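Local coordinates for protein cytochrome C (Marichromatium purpuratum 984, PDB 5LO9) that probably couples two thiosulfates oxidatively to tetrathionate, passing the electrons along its chain of c-type hemes to an acceptor, at residues A[23-28]-A[63-68]; A[266-271]-A[292-297]; A[305-310]-A[359-364]. One frame throughout, in Å; residues are numbered along the deposited sequence.

Contact 1: residues A[23-28]-A[63-68]. With HEC (heme c), chain C; EDO (1,2-ethanediol), chain U.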
# COMPACT_ATOMS: atom_id res chain seq x y z
N GLY A 23 56.29 0.78 26.27
CA GLY A 23 56.85 2.11 26.33
C GLY A 23 56.05 3.12 25.52
O GLY A 23 55.95 4.29 25.90
N CYS A 24 55.43 2.67 24.43
CA CYS A 24 54.61 3.55 23.59
C CYS A 24 53.14 3.16 23.53
O CYS A 24 52.28 4.03 23.40
CB CYS A 24 55.19 3.58 22.17
SG CYS A 24 56.94 3.95 22.10
N HIS A 25 52.82 1.87 23.55
CA HIS A 25 51.44 1.42 23.49
C HIS A 25 50.79 1.35 24.86
O HIS A 25 49.60 1.00 24.95
CB HIS A 25 51.37 0.04 22.82
CG HIS A 25 51.83 0.06 21.40
ND1 HIS A 25 51.03 0.52 20.37
CD2 HIS A 25 53.00 -0.31 20.83
CE1 HIS A 25 51.70 0.44 19.24
NE2 HIS A 25 52.90 -0.06 19.49
N ARG A 26 51.56 1.60 25.92
CA ARG A 26 51.13 1.61 27.31
C ARG A 26 50.80 0.22 27.84
O ARG A 26 50.71 -0.75 27.07
CB ARG A 26 50.00 2.61 27.52
CG ARG A 26 50.61 4.00 27.52
CD ARG A 26 49.65 5.09 27.21
NE ARG A 26 49.18 5.80 28.40
CZ ARG A 26 48.41 6.89 28.36
NH1 ARG A 26 48.01 7.37 27.18
NH2 ARG A 26 48.00 7.50 29.48
N ALA A 27 50.70 0.13 29.17
CA ALA A 27 50.64 -1.15 29.87
C ALA A 27 49.34 -1.89 29.57
O ALA A 27 49.33 -3.12 29.52
CB ALA A 27 50.78 -0.93 31.36
N ASP A 28 48.24 -1.15 29.42
CA ASP A 28 46.97 -1.79 29.10
C ASP A 28 46.81 -2.14 27.62
O ASP A 28 45.80 -2.77 27.27
CB ASP A 28 45.81 -0.89 29.60
CG ASP A 28 45.80 0.49 28.99
OD1 ASP A 28 46.75 0.80 28.24
OD2 ASP A 28 44.86 1.29 29.28
N PRO A 63 58.59 6.10 10.94
CA PRO A 63 59.94 6.23 11.49
C PRO A 63 60.06 5.73 12.92
O PRO A 63 61.16 5.31 13.31
CB PRO A 63 60.19 7.74 11.43
CG PRO A 63 58.83 8.36 11.41
CD PRO A 63 57.98 7.40 10.65
N VAL A 64 58.98 5.75 13.70
CA VAL A 64 59.03 5.27 15.08
C VAL A 64 58.87 3.77 15.17
O VAL A 64 59.53 3.12 15.99
CB VAL A 64 57.97 5.98 15.94
CG1 VAL A 64 57.89 5.32 17.33
CG2 VAL A 64 58.33 7.41 16.07
N MET A 65 57.96 3.19 14.40
CA MET A 65 57.61 1.80 14.65
C MET A 65 58.39 0.84 13.78
O MET A 65 58.79 -0.23 14.26
CB MET A 65 56.10 1.60 14.45
CG MET A 65 55.60 0.16 14.64
SD MET A 65 55.90 -0.49 16.29
CE MET A 65 56.06 -2.18 15.75
N SER A 66 58.65 1.18 12.52
CA SER A 66 59.36 0.28 11.61
C SER A 66 60.61 -0.35 12.20
O SER A 66 60.89 -1.52 11.87
CB SER A 66 59.70 1.03 10.31
OG SER A 66 58.67 0.88 9.33
N PRO A 67 61.43 0.34 13.00
CA PRO A 67 62.63 -0.31 13.54
C PRO A 67 62.33 -1.37 14.57
O PRO A 67 63.00 -2.41 14.59
CB PRO A 67 63.39 0.86 14.17
CG PRO A 67 62.89 2.03 13.52
CD PRO A 67 61.44 1.78 13.31
N TRP A 68 61.32 -1.16 15.42
CA TRP A 68 60.96 -2.22 16.35
C TRP A 68 60.32 -3.40 15.65
O TRP A 68 60.50 -4.54 16.08
CB TRP A 68 60.03 -1.66 17.40
CG TRP A 68 60.62 -0.48 18.00
CD1 TRP A 68 60.12 0.79 17.99
CD2 TRP A 68 61.85 -0.43 18.71
NE1 TRP A 68 60.97 1.63 18.67
CE2 TRP A 68 62.04 0.90 19.12
CE3 TRP A 68 62.80 -1.39 19.05
CZ2 TRP A 68 63.16 1.30 19.84
CZ3 TRP A 68 63.90 -1.00 19.78
CH2 TRP A 68 64.07 0.34 20.16
FE HEC C . 54.30 -0.33 17.93
CHA HEC C . 52.00 0.55 15.45
CHB HEC C . 53.32 -3.71 17.64
CHC HEC C . 56.85 -1.25 20.15
CHD HEC C . 55.11 3.07 18.41
NA HEC C . 52.92 -1.40 16.77
C1A HEC C . 52.09 -0.87 15.85
C2A HEC C . 51.23 -1.88 15.17
C3A HEC C . 51.64 -3.13 15.82
C4A HEC C . 52.68 -2.71 16.80
CMA HEC C . 51.10 -4.48 15.53
CAA HEC C . 50.18 -1.72 14.09
CBA HEC C . 48.86 -1.58 14.81
CGA HEC C . 47.61 -1.71 13.95
O1A HEC C . 46.52 -1.36 14.47
O2A HEC C . 47.67 -2.15 12.78
NB HEC C . 54.95 -2.13 18.75
C1B HEC C . 54.43 -3.34 18.52
C2B HEC C . 55.12 -4.41 19.26
C3B HEC C . 56.17 -3.69 20.00
C4B HEC C . 55.97 -2.29 19.60
CMB HEC C . 54.78 -5.85 19.25
CAB HEC C . 57.20 -4.28 20.90
CBB HEC C . 58.01 -5.29 20.10
NC HEC C . 55.70 0.72 19.07
C1C HEC C . 56.63 0.18 19.86
C2C HEC C . 57.46 1.20 20.53
C3C HEC C . 56.94 2.46 20.04
C4C HEC C . 55.85 2.04 19.14
CMC HEC C . 58.57 0.95 21.50
CAC HEC C . 57.37 3.87 20.34
CBC HEC C . 58.84 4.05 20.14
ND HEC C . 53.68 1.47 17.08
C1D HEC C . 54.12 2.69 17.41
C2D HEC C . 53.48 3.76 16.63
C3D HEC C . 52.56 3.05 15.75
C4D HEC C . 52.78 1.62 16.11
CMD HEC C . 53.73 5.23 16.70
CAD HEC C . 51.71 3.68 14.70
CBD HEC C . 52.46 3.37 13.40
CGD HEC C . 51.77 3.95 12.20
O1D HEC C . 51.88 3.38 11.07
O2D HEC C . 51.14 5.00 12.40
C1 EDO U . 46.73 10.05 26.13
O1 EDO U . 46.53 8.79 25.45
C2 EDO U . 48.09 10.62 25.71
O2 EDO U . 48.00 12.05 25.76
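His25 and Met65 meet end-on through the iron of heme c (chain C), which is the evidence that this contact is a metal bridge and not direct packing. His25 NE2 binds FE at 2.1 Å from one side of the porphyrin and Met65 SD binds it at 2.3 Å from the other, so that NE2, FE and SD lie almost in a straight line. The imidazole stands on its edge over the macrocycle: of the pyrrole nitrogens, CE1 is nearest ND, while CD2 lies between NB and NC, the ring plane passing through the heme CHA. Met65 reaches inward because CG is anti to the backbone N and the chain then turns about the CB-CG bond (chi2 60°). CB and CG thereby lie close to the heme ND, whereas CE sits 3.2 Å from the heme NB. Cys24 SG is covalently joined to the heme CAC at 1.8 Å. With Cys21, the other covalent cysteine, and His25, it forms the CXXCH heme-attachment motif of c-type cytochromes, and Met65 supplies the distal ligand in the class I manner. The thioether edge is lined from the methionine side: Val64 CG1 approaches the heme CBC at 3.2 Å, and the Trp68 indole turns one face to the heme methyl CMC, 3.7 Å above its plane and offset toward the rim. Further out, His25 ND1 is hydrogen-bonded to Ala38 O. That bond fixes the rotation of the imidazole and would be expected to make NE2 a somewhat stronger donor to iron. Leu40 touches the histidine, and Phe55 of helix 45-57 packs on Met65. Arg26, the positive-phi residue that ends the short histidine-bearing helix, extends away from the heme to a salt bridge with Asp32. Tyr47, Arg60 and Gln150 are hydrogen-bonded to the heme.

Contact 2: residues A[266-271]-A[292-297]. With HEC (heme c), chain F; EDO (1,2-ethanediol), chain B.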
# COMPACT_ATOMS: atom_id res chain seq x y z
N ARG A 266 14.88 -0.29 10.99
CA ARG A 266 15.74 -1.16 11.79
C ARG A 266 15.38 -2.63 11.62
O ARG A 266 16.28 -3.49 11.63
CB ARG A 266 15.70 -0.67 13.25
CG ARG A 266 15.29 -1.63 14.33
CD ARG A 266 16.01 -1.30 15.67
NE ARG A 266 16.68 -2.52 16.13
CZ ARG A 266 17.96 -2.62 16.49
NH1 ARG A 266 18.73 -1.54 16.45
NH2 ARG A 266 18.46 -3.82 16.87
N LEU A 267 14.12 -2.96 11.37
CA LEU A 267 13.79 -4.35 11.06
C LEU A 267 14.39 -4.76 9.73
O LEU A 267 14.74 -5.93 9.54
CB LEU A 267 12.30 -4.52 11.02
CG LEU A 267 11.48 -4.30 12.28
CD1 LEU A 267 10.01 -4.64 11.98
CD2 LEU A 267 12.01 -5.15 13.38
N PHE A 268 14.45 -3.83 8.78
CA PHE A 268 15.05 -4.11 7.48
C PHE A 268 16.53 -4.46 7.62
O PHE A 268 17.04 -5.37 6.95
CB PHE A 268 14.86 -2.90 6.58
CG PHE A 268 14.92 -3.20 5.11
CD1 PHE A 268 13.78 -3.53 4.42
CD2 PHE A 268 16.12 -3.11 4.42
CE1 PHE A 268 13.80 -3.78 3.05
CE2 PHE A 268 16.16 -3.36 3.06
CZ PHE A 268 14.99 -3.70 2.37
N ARG A 269 17.24 -3.72 8.48
CA ARG A 269 18.67 -3.83 8.67
C ARG A 269 19.05 -4.90 9.70
O ARG A 269 20.14 -5.50 9.61
CB ARG A 269 19.20 -2.45 9.10
CG ARG A 269 20.68 -2.34 9.38
CD ARG A 269 21.51 -2.48 8.12
NE ARG A 269 21.89 -3.86 7.85
CZ ARG A 269 22.74 -4.25 6.90
NH1 ARG A 269 23.32 -3.37 6.09
NH2 ARG A 269 22.98 -5.54 6.76
N HIS A 270 18.21 -5.15 10.69
CA HIS A 270 18.56 -6.07 11.77
C HIS A 270 17.50 -7.16 11.89
O HIS A 270 17.14 -7.56 12.99
CB HIS A 270 18.74 -5.32 13.08
CG HIS A 270 19.78 -4.23 13.01
ND1 HIS A 270 21.12 -4.47 13.18
CD2 HIS A 270 19.66 -2.91 12.75
CE1 HIS A 270 21.79 -3.34 13.07
NE2 HIS A 270 20.93 -2.37 12.80
N THR A 271 17.05 -7.67 10.74
CA THR A 271 15.89 -8.54 10.70
C THR A 271 16.06 -9.74 11.62
O THR A 271 15.10 -10.19 12.26
CB THR A 271 15.66 -9.03 9.27
OG1 THR A 271 15.99 -8.01 8.32
CG2 THR A 271 14.19 -9.38 9.11
N LEU A 292 20.66 -3.38 -1.10
CA LEU A 292 21.76 -2.64 -0.51
C LEU A 292 21.39 -1.19 -0.16
O LEU A 292 20.46 -0.58 -0.70
CB LEU A 292 22.93 -2.68 -1.48
CG LEU A 292 23.37 -4.08 -1.85
CD1 LEU A 292 24.51 -3.96 -2.82
CD2 LEU A 292 23.78 -4.85 -0.62
N ASP A 293 22.19 -0.62 0.73
CA ASP A 293 21.94 0.70 1.30
C ASP A 293 20.57 0.72 1.96
O ASP A 293 19.82 1.69 1.88
CB ASP A 293 22.06 1.82 0.25
CG ASP A 293 22.26 3.18 0.91
OD1 ASP A 293 22.49 3.19 2.15
OD2 ASP A 293 22.21 4.23 0.21
N ASN A 294 20.25 -0.40 2.60
CA ASN A 294 19.02 -0.54 3.39
C ASN A 294 17.78 -0.26 2.55
O ASN A 294 16.80 0.33 3.01
CB ASN A 294 19.06 0.36 4.62
CG ASN A 294 18.37 -0.28 5.82
OD1 ASN A 294 18.42 -1.50 6.00
ND2 ASN A 294 17.76 0.56 6.66
N GLY A 295 17.81 -0.74 1.31
CA GLY A 295 16.69 -0.62 0.43
C GLY A 295 16.73 0.59 -0.45
O GLY A 295 15.78 0.79 -1.21
N ARG A 296 17.81 1.37 -0.45
CA ARG A 296 17.82 2.60 -1.25
C ARG A 296 18.54 2.48 -2.59
O ARG A 296 18.35 3.35 -3.44
CB ARG A 296 18.48 3.73 -0.48
CG ARG A 296 17.91 4.00 0.90
CD ARG A 296 18.80 4.91 1.67
NE ARG A 296 18.13 5.67 2.71
CZ ARG A 296 17.59 6.87 2.52
NH1 ARG A 296 17.57 7.44 1.32
NH2 ARG A 296 17.03 7.47 3.55
N ARG A 297 19.32 1.42 -2.81
CA ARG A 297 20.28 1.39 -3.91
C ARG A 297 19.64 0.96 -5.23
O ARG A 297 19.20 -0.19 -5.39
CB ARG A 297 21.40 0.43 -3.58
CG ARG A 297 22.42 0.27 -4.68
CD ARG A 297 23.37 1.41 -4.67
NE ARG A 297 24.61 1.09 -5.38
CZ ARG A 297 25.50 1.98 -5.79
NH1 ARG A 297 25.31 3.28 -5.59
NH2 ARG A 297 26.59 1.56 -6.37
FE HEC F . 29.07 -10.15 -1.13
CHA HEC F . 25.88 -9.55 0.15
CHB HEC F . 27.80 -12.51 -3.37
CHC HEC F . 32.19 -10.37 -2.63
CHD HEC F . 30.49 -8.27 1.50
NA HEC F . 27.17 -10.91 -1.53
C1A HEC F . 26.04 -10.57 -0.91
C2A HEC F . 24.87 -11.33 -1.43
C3A HEC F . 25.43 -12.18 -2.46
C4A HEC F . 26.88 -11.84 -2.44
CMA HEC F . 24.67 -13.14 -3.32
CAA HEC F . 23.43 -11.27 -1.05
CBA HEC F . 22.99 -12.68 -0.63
CGA HEC F . 22.62 -12.81 0.82
O1A HEC F . 22.67 -11.79 1.53
O2A HEC F . 22.30 -13.94 1.23
NB HEC F . 29.84 -11.24 -2.72
C1B HEC F . 29.20 -12.12 -3.48
C2B HEC F . 30.07 -12.71 -4.53
C3B HEC F . 31.36 -12.07 -4.31
C4B HEC F . 31.09 -11.16 -3.18
CMB HEC F . 29.69 -13.74 -5.54
CAB HEC F . 32.64 -12.25 -5.08
CBB HEC F . 32.36 -11.86 -6.51
NC HEC F . 30.99 -9.46 -0.65
C1C HEC F . 32.09 -9.65 -1.37
C2C HEC F . 33.30 -9.09 -0.75
C3C HEC F . 32.82 -8.47 0.47
C4C HEC F . 31.36 -8.78 0.43
CMC HEC F . 34.70 -9.18 -1.27
CAC HEC F . 33.55 -7.76 1.58
CBC HEC F . 34.44 -6.63 1.19
ND HEC F . 28.32 -9.09 0.50
C1D HEC F . 29.02 -8.40 1.41
C2D HEC F . 28.13 -7.75 2.41
C3D HEC F . 26.79 -8.12 2.00
C4D HEC F . 27.02 -8.94 0.80
CMD HEC F . 28.49 -6.89 3.57
CAD HEC F . 25.52 -7.73 2.67
CBD HEC F . 25.25 -6.28 2.29
CGD HEC F . 24.71 -5.46 3.45
O1D HEC F . 24.57 -5.94 4.59
O2D HEC F . 24.44 -4.27 3.25
C1 EDO B . 18.24 3.85 7.68
O1 EDO B . 19.43 3.13 7.41
C2 EDO B . 17.81 4.58 6.39
O2 EDO B . 16.67 4.13 5.62
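Asn294 OD1 lodges between two neighbouring side chains of helix 256-269, 3.2 Å from Phe268 CD2 and 3.3 Å from Arg269 CB. Toward the phenyl it comes in at the edge, near the ring plane, and the amide stands almost upright on that ring, the planes being 82° apart. The guanidinium of Arg269, by contrast, is turned nearly parallel to the amide, although it is the arginine CB that does the touching. Beyond the amide, Phe268 CE2 comes 3.6 Å from Gly295 N, which sits obliquely to the ring. This reach of the phenyl follows from a CG anti to the backbone N (chi1 -157°). Asp293, Asn294 and Gly295 all have positive phi, so the short turn presented to the helix is left-handed. Asn294 ND2 is tied back to Ala265 O. Arg269 bends at chi2 and chi3 and grips a propionate of heme c (chain F): NH2 donates to O1D at 2.7 Å and 162°, and NH1 to O2D at 3.2 Å. Phe268 itself touches another heme c, the one ligated by His291. Adjacent residues of one helix end thus serve two hemes, one through charge and one through apolar contact, and the propionate's negative charge is probably offset by Arg269.

Contact 3: residues A[305-310]-A[359-364]. With HEC (heme c), chain E; EDO (1,2-ethanediol), chain B.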
# COMPACT_ATOMS: atom_id res chain seq x y z
N ALA A 305 11.38 1.51 -5.76
CA ALA A 305 10.84 1.12 -7.05
C ALA A 305 9.77 0.06 -6.91
O ALA A 305 9.01 -0.16 -7.85
CB ALA A 305 11.95 0.57 -7.96
N ALA A 306 9.69 -0.58 -5.75
CA ALA A 306 8.74 -1.66 -5.55
C ALA A 306 7.41 -1.14 -5.01
O ALA A 306 6.36 -1.65 -5.40
CB ALA A 306 9.33 -2.69 -4.58
N TRP A 307 7.45 -0.14 -4.14
CA TRP A 307 6.21 0.35 -3.53
C TRP A 307 5.15 0.70 -4.57
O TRP A 307 3.97 0.35 -4.41
CB TRP A 307 6.49 1.57 -2.66
CG TRP A 307 5.25 2.07 -1.98
CD1 TRP A 307 4.47 3.16 -2.32
CD2 TRP A 307 4.62 1.47 -0.87
NE1 TRP A 307 3.41 3.25 -1.48
CE2 TRP A 307 3.48 2.23 -0.57
CE3 TRP A 307 4.90 0.35 -0.09
CZ2 TRP A 307 2.65 1.91 0.49
CZ3 TRP A 307 4.06 0.04 0.95
CH2 TRP A 307 2.95 0.81 1.22
N VAL A 308 5.54 1.38 -5.65
CA VAL A 308 4.59 1.88 -6.64
C VAL A 308 4.22 0.83 -7.66
O VAL A 308 3.45 1.12 -8.58
CB VAL A 308 5.13 3.09 -7.42
CG1 VAL A 308 5.37 4.29 -6.50
CG2 VAL A 308 6.45 2.72 -8.18
N ALA A 309 4.77 -0.37 -7.53
CA ALA A 309 4.61 -1.44 -8.50
C ALA A 309 3.65 -2.53 -8.05
O ALA A 309 3.30 -3.41 -8.84
CB ALA A 309 5.98 -2.08 -8.79
N TYR A 310 3.25 -2.53 -6.78
CA TYR A 310 2.35 -3.53 -6.24
C TYR A 310 1.05 -2.85 -5.79
O TYR A 310 1.08 -1.70 -5.30
CB TYR A 310 2.97 -4.27 -5.05
CG TYR A 310 4.11 -5.19 -5.42
CD1 TYR A 310 3.91 -6.56 -5.54
CD2 TYR A 310 5.36 -4.70 -5.66
CE1 TYR A 310 4.95 -7.40 -5.88
CE2 TYR A 310 6.40 -5.53 -5.99
CZ TYR A 310 6.20 -6.87 -6.11
OH TYR A 310 7.26 -7.66 -6.46
N TYR A 359 8.24 1.99 6.38
CA TYR A 359 9.57 2.36 5.95
C TYR A 359 9.64 2.36 4.43
O TYR A 359 10.14 3.31 3.82
CB TYR A 359 10.59 1.38 6.54
CG TYR A 359 11.98 1.55 6.04
CD1 TYR A 359 12.66 2.73 6.24
CD2 TYR A 359 12.61 0.55 5.33
CE1 TYR A 359 13.93 2.90 5.78
CE2 TYR A 359 13.90 0.71 4.86
CZ TYR A 359 14.56 1.90 5.10
OH TYR A 359 15.83 2.08 4.63
N ILE A 360 9.08 1.33 3.80
CA ILE A 360 9.16 1.25 2.35
C ILE A 360 8.37 2.37 1.71
O ILE A 360 8.78 2.93 0.69
CB ILE A 360 8.67 -0.12 1.88
CG1 ILE A 360 9.65 -1.22 2.31
CG2 ILE A 360 8.52 -0.11 0.40
CD1 ILE A 360 9.06 -2.65 2.29
N PHE A 361 7.21 2.68 2.26
CA PHE A 361 6.39 3.78 1.78
C PHE A 361 7.17 5.07 1.84
O PHE A 361 7.21 5.84 0.88
CB PHE A 361 5.12 3.87 2.65
CG PHE A 361 4.25 5.12 2.46
CD1 PHE A 361 4.06 6.00 3.51
CD2 PHE A 361 3.56 5.34 1.27
CE1 PHE A 361 3.24 7.11 3.35
CE2 PHE A 361 2.73 6.45 1.12
CZ PHE A 361 2.58 7.34 2.16
N TRP A 362 7.82 5.31 2.97
CA TRP A 362 8.57 6.54 3.13
C TRP A 362 9.70 6.67 2.10
O TRP A 362 9.86 7.72 1.47
CB TRP A 362 9.12 6.61 4.54
CG TRP A 362 10.07 7.70 4.74
CD1 TRP A 362 9.79 9.02 4.70
CD2 TRP A 362 11.46 7.59 5.03
NE1 TRP A 362 10.92 9.75 4.96
CE2 TRP A 362 11.96 8.89 5.17
CE3 TRP A 362 12.33 6.52 5.19
CZ2 TRP A 362 13.28 9.16 5.45
CZ3 TRP A 362 13.63 6.78 5.47
CH2 TRP A 362 14.10 8.09 5.59
N LEU A 363 10.48 5.59 1.88
CA LEU A 363 11.56 5.66 0.89
C LEU A 363 11.04 6.05 -0.48
O LEU A 363 11.80 6.61 -1.28
CB LEU A 363 12.28 4.34 0.77
CG LEU A 363 13.10 3.89 1.95
CD1 LEU A 363 13.68 2.53 1.66
CD2 LEU A 363 14.19 4.91 2.25
N ALA A 364 9.77 5.76 -0.75
CA ALA A 364 9.15 5.96 -2.06
C ALA A 364 8.49 7.34 -2.20
O ALA A 364 7.80 7.57 -3.21
CB ALA A 364 8.12 4.89 -2.31
FE HEC E . 13.74 -9.30 -1.06
CHA HEC E . 12.36 -8.73 -4.24
CHB HEC E . 11.42 -7.10 0.37
CHC HEC E . 14.95 -10.08 2.16
CHD HEC E . 16.27 -11.13 -2.49
NA HEC E . 12.19 -8.13 -1.82
C1A HEC E . 11.80 -8.06 -3.08
C2A HEC E . 10.65 -7.15 -3.30
C3A HEC E . 10.37 -6.66 -1.96
C4A HEC E . 11.38 -7.33 -1.10
CMA HEC E . 9.32 -5.69 -1.57
CAA HEC E . 9.99 -6.79 -4.60
CBA HEC E . 10.93 -5.90 -5.41
CGA HEC E . 10.26 -5.38 -6.67
O1A HEC E . 10.78 -4.39 -7.22
O2A HEC E . 9.23 -5.97 -7.14
NB HEC E . 13.29 -8.72 0.90
C1B HEC E . 12.33 -7.84 1.25
C2B HEC E . 12.24 -7.65 2.70
C3B HEC E . 13.27 -8.53 3.23
C4B HEC E . 13.85 -9.15 2.02
CMB HEC E . 11.33 -6.73 3.45
CAB HEC E . 13.62 -8.75 4.66
CBB HEC E . 12.40 -9.39 5.33
NC HEC E . 15.32 -10.42 -0.29
C1C HEC E . 15.66 -10.60 0.99
C2C HEC E . 16.90 -11.39 1.17
C3C HEC E . 17.28 -11.70 -0.22
C4C HEC E . 16.24 -11.04 -1.03
CMC HEC E . 17.56 -11.76 2.47
CAC HEC E . 18.49 -12.45 -0.76
CBC HEC E . 18.66 -13.78 -0.09
ND HEC E . 14.20 -9.83 -3.02
C1D HEC E . 15.25 -10.57 -3.37
C2D HEC E . 15.33 -10.77 -4.83
C3D HEC E . 14.16 -10.07 -5.39
C4D HEC E . 13.55 -9.54 -4.15
CMD HEC E . 16.39 -11.57 -5.51
CAD HEC E . 13.71 -9.91 -6.83
CBD HEC E . 13.47 -11.23 -7.60
CGD HEC E . 12.36 -12.18 -7.10
O1D HEC E . 12.30 -12.58 -5.90
O2D HEC E . 11.52 -12.59 -7.95
C1 EDO B . 18.24 3.85 7.68
O1 EDO B . 19.43 3.13 7.41
C2 EDO B . 17.81 4.58 6.39
O2 EDO B . 16.67 4.13 5.62
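The short helix 304-307 lies against the C-terminal end of helix 351-363, and the CA atoms of Trp307 and Phe361, the nearest CA pair, are 6.3 Å apart. Trp307 carries the contact, its CG anti to the backbone N (chi1 -178°), which lays the indole over the helix. Phe361 CB makes a CH-pi contact with one face, 3.9 Å from the centroid of the six-membered ring and 14° off its normal. The phenyl then rises past the pyrrole side, where Trp307 NE1 meets the phenyl edge at CD2, 3.5 Å away. The five-membered ring of Trp307 and the Phe361 ring have planes 59° apart, an oblique pairing. Ile360 CG2 reaches Trp307 CE3 at 3.7 Å, and Ala364 CB abuts Trp307 CB at the same separation. Thr369 of the second subunit packs on Trp307 and Ala364, and Tyr310 of that subunit on Phe361, which places this cluster at the dimer interface. Along the chain, Tyr310 OH donates to the heme c (chain E) propionate O2A at 2.7 Å and is also hydrogen-bonded to Arg326 NE. Between the segments the attraction is therefore dispersion and CH-pi, while the polar bond to the heme is made to one side of this apolar cluster by Tyr310, which Arg326 probably helps to position.

Contacts 2 and 3 adjoin, their centres about 13 Å apart, and a probable hydrogen bond joins them, Asn294 O to Tyr359 OH at 2.6 Å; Arg296 also packs on Trp362 and Leu363. Both flank the heme c of chain E near the thiosulfate, with the side chains of Phe268 and Ile360 about 10 and 11 Å from it. Contact 2 reaches the next heme as well: FE of heme c (chain F) and FE of heme c (chain E) are 15.4 Å apart. Contact 1 is remote, about 41 Å and 53 Å from the other two between centres, and ligates another heme, consistent with an electron-accepting unit distant from the thiosulfate pocket.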